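Local coordinates for OxsB protein (Bacillus megaterium, PDB 5UL3), which isomerises dAMP by an oxidative ring contraction to an oxetane aldehyde, using cobalamin, an iron-sulfur cluster and S-adenosylmethionine, in oxetanocin A biosynthesis, at residues P118-N124 with P178-S184; I212-N217 with L234-D238. All coordinates share one frame; numbering follows the deposited sequence.

Interaction 1 (P118-N124 with P178-S184); sequences PTVTLVN and PDIIGLS
D179 reaches back over the start of the neighbouring strand and takes the N-H of T119 on its carboxylate. T119 N lies 2.8 Å from D179 OD2, on the anti side and 31° out of the carboxylate plane. The D179 side chain folds beside its own backbone N (chi1 -55°), which brings the acid to this end of the strand pair. T119 O is gripped twice in return. D179 N comes to 2.7 Å from T119 O, tilted from the carbonyl plane, and I180 N lies in that plane at 3.2 Å from T119 O. From here strands 119-124 and 180-184 run parallel, joined by a regular ladder that ends with S184 N on V123 O.

On the face of V120, L122 and N124, V120 and I180 stand next to each other with their branches directed alike. V120 CG2 meets I180 CD1 at 4.1 Å. Further along, L122 CD2 leans over the bare backbone of G182, 4.1 Å from G182 CA. On the other face V123 and L183 are also aligned, with V123 CB 3.7 Å from L183 CD2. T121 is set obliquely across the P178 ring, its OG1 3.4 Å from P178 CB. That hydroxyl is buried and has no polar partner in the model. Helix 166-176 packs against T121 and V123.

At the C-terminal end the N124 amide bonds to D159, and S184 OG bonds to cobalamin. This parallel pair belongs to the Rossmann fold that houses cobalamin, with the cofactor at the C-terminal strand ends.

Interaction 2 (I212-N217 with L234-D238); sequences IITVGN and LLICD
Strands 212-216 and 235-237 run parallel, their axes 4.7 Å apart at closest approach and turned 32° from each other, with L235 bonded to I213 and V215, and C237 to V215.

The T214 hydroxyl adds a side-chain bond to this ladder. T214 OG1 lies anti to the backbone N (chi1 180°) and donates to L235 O at 2.9 Å. It approaches from above the carbonyl plane, 48° out of it. V215 N reaches L235 O at 3.1 Å, nearly in line with the carbonyl, so one oxygen holds both a hydroxyl and an amide.

The apolar groups meet on both faces. On the face of I213 and V215, the two methyls of L234 serve different partners. L234 CD1 touches I213 CG2 at 3.6 Å, while L234 CD2 touches V215 CG2 at 3.8 Å. In both pairs the side chains meet at about a right angle. V215 CG2 sits between its own backbone N and carbonyl carbon, and from there also meets I236 CG1 at 3.7 Å. On the other face I212 slants across L235, with I212 CG2 3.8 Å from L235 CD1. C237 CB lies 3.8 Å from V215 O, beside G216, which has no side chain.

Helix 190-205 packs on I213 and L234, and helix 224-230 on L234 and I236. Helix 242-252 packs on I212 and L235. T214, G216, N217 and C237 touch cobalamin.

The contact is buried, with apolar side chains packed round a backbone ladder. The T214 bond keeps the hydroxyl satisfied inside it and probably limits rotation of that side chain beside the cofactor.

Interactions 1 and 2 lie in one sheet of the cobalamin-binding Rossmann domain, their centres about 10 Å apart. Strands 180-184 and 212-216 are neighbours there, and the order across this part of the sheet is 119-124, 180-184, 212-216, 235-237. Along the chain, interaction 1 closes before interaction 2 opens, with helix 190-205 between them. Two probable backbone hydrogen bonds join them: I181 N to I212 O at 2.8 Å and I181 O to T214 N at 2.9 Å. Helix 242-252 packs against both contacts. At the C-terminal ends S184 OG and N217 ND2 are hydrogen-bonded. Residues of both contacts line the cobalamin pocket.

Interaction 1 (P118-N124 with P178-S184)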
loop_
_atom_site.group_PDB
_atom_site.type_symbol
_atom_site.label_atom_id
_atom_site.label_comp_id
_atom_site.label_asym_id
_atom_site.label_seq_id
_atom_site.Cartn_x
_atom_site.Cartn_y
_atom_site.Cartn_z
ATOM N N PRO A 118 -2.469 28.756 10.485
ATOM C CA PRO A 118 -1.649 27.959 11.398
ATOM C C PRO A 118 -0.704 27.075 10.605
ATOM O O PRO A 118 -0.856 26.880 9.396
ATOM C CB PRO A 118 -2.668 27.124 12.178
ATOM C CG PRO A 118 -3.819 26.995 11.246
ATOM C CD PRO A 118 -3.862 28.268 10.415
ATOM N N THR A 119 0.303 26.571 11.298
ATOM C CA THR A 119 1.278 25.671 10.704
ATOM C C THR A 119 1.032 24.263 11.225
ATOM O O THR A 119 0.840 24.063 12.429
ATOM C CB THR A 119 2.707 26.116 11.015
ATOM O OG1 THR A 119 2.971 27.328 10.299
ATOM C CG2 THR A 119 3.714 25.046 10.575
ATOM N N VAL A 120 1.026 23.299 10.305
ATOM C CA VAL A 120 0.848 21.888 10.614
ATOM C C VAL A 120 2.064 21.152 10.079
ATOM O O VAL A 120 2.376 21.267 8.892
ATOM C CB VAL A 120 -0.435 21.336 9.962
ATOM C CG1 VAL A 120 -0.570 19.849 10.219
ATOM C CG2 VAL A 120 -1.671 22.108 10.459
ATOM N N THR A 121 2.744 20.396 10.940
ATOM C CA THR A 121 3.836 19.526 10.504
ATOM C C THR A 121 3.370 18.078 10.606
ATOM O O THR A 121 2.877 17.655 11.657
ATOM C CB THR A 121 5.106 19.737 11.339
ATOM O OG1 THR A 121 5.568 21.076 11.149
ATOM C CG2 THR A 121 6.225 18.804 10.857
ATOM N N LEU A 122 3.480 17.348 9.496
ATOM C CA LEU A 122 3.094 15.942 9.413
ATOM C C LEU A 122 4.352 15.137 9.157
ATOM O O LEU A 122 5.111 15.462 8.239
ATOM C CB LEU A 122 2.101 15.703 8.279
ATOM C CG LEU A 122 0.800 16.493 8.411
ATOM C CD1 LEU A 122 -0.049 16.311 7.166
ATOM C CD2 LEU A 122 0.037 16.056 9.672
ATOM N N VAL A 123 4.548 14.084 9.944
ATOM C CA VAL A 123 5.767 13.277 9.924
ATOM C C VAL A 123 5.393 11.838 9.585
ATOM O O VAL A 123 4.615 11.208 10.317
ATOM C CB VAL A 123 6.491 13.333 11.277
ATOM C CG1 VAL A 123 7.851 12.609 11.188
ATOM C CG2 VAL A 123 6.674 14.783 11.731
ATOM N N ASN A 124 5.934 11.321 8.483
ATOM C CA ASN A 124 5.794 9.902 8.157
ATOM C C ASN A 124 6.947 9.131 8.795
ATOM O O ASN A 124 8.109 9.402 8.479
ATOM C CB ASN A 124 5.806 9.668 6.646
ATOM C CG ASN A 124 5.661 8.185 6.302
ATOM O OD1 ASN A 124 4.875 7.487 6.936
ATOM N ND2 ASN A 124 6.437 7.701 5.334
ATOM N N PRO A 178 5.482 24.542 14.701
ATOM C CA PRO A 178 4.125 24.226 14.232
ATOM C C PRO A 178 3.094 24.405 15.335
ATOM O O PRO A 178 3.385 24.302 16.526
ATOM C CB PRO A 178 4.236 22.752 13.819
ATOM C CG PRO A 178 5.328 22.207 14.694
ATOM C CD PRO A 178 6.319 23.340 14.854
ATOM N N ASP A 179 1.851 24.652 14.911
ATOM C CA ASP A 179 0.731 24.666 15.842
ATOM C C ASP A 179 0.124 23.293 16.060
ATOM O O ASP A 179 -0.466 23.045 17.115
ATOM C CB ASP A 179 -0.347 25.617 15.331
ATOM C CG ASP A 179 0.199 26.996 15.089
ATOM O OD1 ASP A 179 0.845 27.522 16.016
ATOM O OD2 ASP A 179 0.066 27.513 13.968
ATOM N N ILE A 180 0.244 22.405 15.078
ATOM C CA ILE A 180 -0.232 21.028 15.179
ATOM C C ILE A 180 0.879 20.136 14.662
ATOM O O ILE A 180 1.444 20.413 13.598
ATOM C CB ILE A 180 -1.517 20.792 14.360
ATOM C CG1 ILE A 180 -2.661 21.682 14.872
ATOM C CG2 ILE A 180 -1.957 19.306 14.477
ATOM C CD1 ILE A 180 -3.834 21.779 13.895
ATOM N N ILE A 181 1.200 19.074 15.403
ATOM C CA ILE A 181 2.174 18.093 14.955
ATOM C C ILE A 181 1.442 16.770 14.810
ATOM O O ILE A 181 0.725 16.358 15.727
ATOM C CB ILE A 181 3.355 17.951 15.934
ATOM C CG1 ILE A 181 4.113 19.285 16.044
ATOM C CG2 ILE A 181 4.298 16.840 15.473
ATOM C CD1 ILE A 181 5.113 19.307 17.188
ATOM N N GLY A 182 1.613 16.117 13.674
ATOM C CA GLY A 182 0.999 14.817 13.450
ATOM C C GLY A 182 2.021 13.784 13.038
ATOM O O GLY A 182 2.865 14.041 12.179
ATOM N N LEU A 183 1.921 12.597 13.641
ATOM C CA LEU A 183 2.734 11.452 13.254
ATOM C C LEU A 183 1.849 10.380 12.630
ATOM O O LEU A 183 0.806 10.029 13.192
ATOM C CB LEU A 183 3.474 10.845 14.452
ATOM C CG LEU A 183 4.194 11.765 15.436
ATOM C CD1 LEU A 183 4.933 10.892 16.477
ATOM C CD2 LEU A 183 5.162 12.703 14.689
ATOM N N SER A 184 2.281 9.849 11.491
ATOM C CA SER A 184 1.659 8.665 10.900
ATOM C C SER A 184 2.393 7.429 11.426
ATOM O O SER A 184 3.598 7.273 11.187
ATOM C CB SER A 184 1.727 8.747 9.373
ATOM O OG SER A 184 0.924 7.745 8.762
#

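Interaction 2 (I212-N217 with L234-D238)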
loop_
_atom_site.group_PDB
_atom_site.type_symbol
_atom_site.label_atom_id
_atom_site.label_comp_id
_atom_site.label_asym_id
_atom_site.label_seq_id
_atom_site.Cartn_x
_atom_site.Cartn_y
_atom_site.Cartn_z
ATOM N N ILE A 212 -0.753 21.290 19.448
ATOM C CA ILE A 212 -1.634 20.132 19.494
ATOM C C ILE A 212 -0.906 18.955 18.865
ATOM O O ILE A 212 -0.371 19.069 17.754
ATOM C CB ILE A 212 -2.934 20.429 18.731
ATOM C CG1 ILE A 212 -3.674 21.613 19.351
ATOM C CG2 ILE A 212 -3.825 19.160 18.669
ATOM C CD1 ILE A 212 -4.851 22.077 18.493
ATOM N N ILE A 213 -0.871 17.823 19.568
ATOM C CA ILE A 213 -0.188 16.621 19.094
ATOM C C ILE A 213 -1.244 15.592 18.717
ATOM O O ILE A 213 -2.156 15.314 19.506
ATOM C CB ILE A 213 0.756 16.046 20.162
ATOM C CG1 ILE A 213 1.664 17.145 20.720
ATOM C CG2 ILE A 213 1.599 14.927 19.574
ATOM C CD1 ILE A 213 2.556 17.778 19.675
ATOM N N THR A 214 -1.116 15.014 17.525
ATOM C CA THR A 214 -2.028 13.958 17.106
ATOM C C THR A 214 -1.236 12.849 16.418
ATOM O O THR A 214 -0.163 13.085 15.861
ATOM C CB THR A 214 -3.155 14.521 16.198
ATOM O OG1 THR A 214 -4.038 13.463 15.794
ATOM C CG2 THR A 214 -2.610 15.213 14.955
ATOM N N VAL A 215 -1.748 11.618 16.491
ATOM C CA VAL A 215 -1.167 10.515 15.732
ATOM C C VAL A 215 -2.302 9.880 14.946
ATOM O O VAL A 215 -3.463 9.918 15.365
ATOM C CB VAL A 215 -0.458 9.449 16.599
ATOM C CG1 VAL A 215 0.860 10.006 17.222
ATOM C CG2 VAL A 215 -1.401 8.908 17.667
ATOM N N GLY A 216 -1.961 9.304 13.797
ATOM C CA GLY A 216 -2.962 8.649 12.967
ATOM C C GLY A 216 -2.406 7.394 12.334
ATOM O O GLY A 216 -1.288 6.969 12.660
ATOM N N ASN A 217 -3.166 6.840 11.385
ATOM C CA ASN A 217 -2.927 5.539 10.767
ATOM C C ASN A 217 -3.298 4.403 11.724
ATOM O O ASN A 217 -3.772 4.629 12.845
ATOM C CB ASN A 217 -1.489 5.385 10.262
ATOM C CG ASN A 217 -1.404 4.605 8.949
ATOM O OD1 ASN A 217 -2.280 3.786 8.637
ATOM N ND2 ASN A 217 -0.350 4.862 8.175
ATOM N N LEU A 234 -2.803 13.207 24.289
ATOM C CA LEU A 234 -2.679 12.911 22.866
ATOM C C LEU A 234 -4.058 12.733 22.231
ATOM O O LEU A 234 -4.989 12.209 22.848
ATOM C CB LEU A 234 -1.844 11.643 22.677
ATOM C CG LEU A 234 -1.456 11.201 21.265
ATOM C CD1 LEU A 234 -0.545 12.249 20.634
ATOM C CD2 LEU A 234 -0.757 9.850 21.306
ATOM N N LEU A 235 -4.185 13.175 20.983
ATOM C CA LEU A 235 -5.410 12.992 20.211
ATOM C C LEU A 235 -5.141 11.987 19.104
ATOM O O LEU A 235 -4.196 12.158 18.332
ATOM C CB LEU A 235 -5.888 14.316 19.618
ATOM C CG LEU A 235 -6.072 15.477 20.599
ATOM C CD1 LEU A 235 -6.540 16.710 19.859
ATOM C CD2 LEU A 235 -7.033 15.112 21.721
ATOM N N ILE A 236 -5.958 10.942 19.013
ATOM C CA ILE A 236 -5.736 9.883 18.031
ATOM C C ILE A 236 -6.767 10.020 16.919
ATOM O O ILE A 236 -7.970 10.081 17.185
ATOM C CB ILE A 236 -5.793 8.487 18.685
ATOM C CG1 ILE A 236 -4.542 8.276 19.543
ATOM C CG2 ILE A 236 -5.887 7.388 17.619
ATOM C CD1 ILE A 236 -4.558 6.991 20.335
ATOM N N CYS A 237 -6.292 10.077 15.673
ATOM C CA CYS A 237 -7.176 10.091 14.515
ATOM C C CYS A 237 -7.547 8.649 14.186
ATOM O O CYS A 237 -6.676 7.848 13.822
ATOM C CB CYS A 237 -6.496 10.755 13.314
ATOM S SG CYS A 237 -7.502 10.707 11.798
ATOM N N ASP A 238 -8.838 8.329 14.324
ATOM C CA ASP A 238 -9.303 6.945 14.237
ATOM C C ASP A 238 -9.379 6.435 12.806
ATOM O O ASP A 238 -9.147 5.245 12.566
ATOM C CB ASP A 238 -10.685 6.814 14.886
ATOM C CG ASP A 238 -10.636 6.947 16.404
ATOM O OD1 ASP A 238 -9.575 6.655 16.991
ATOM O OD2 ASP A 238 -11.668 7.326 17.001
#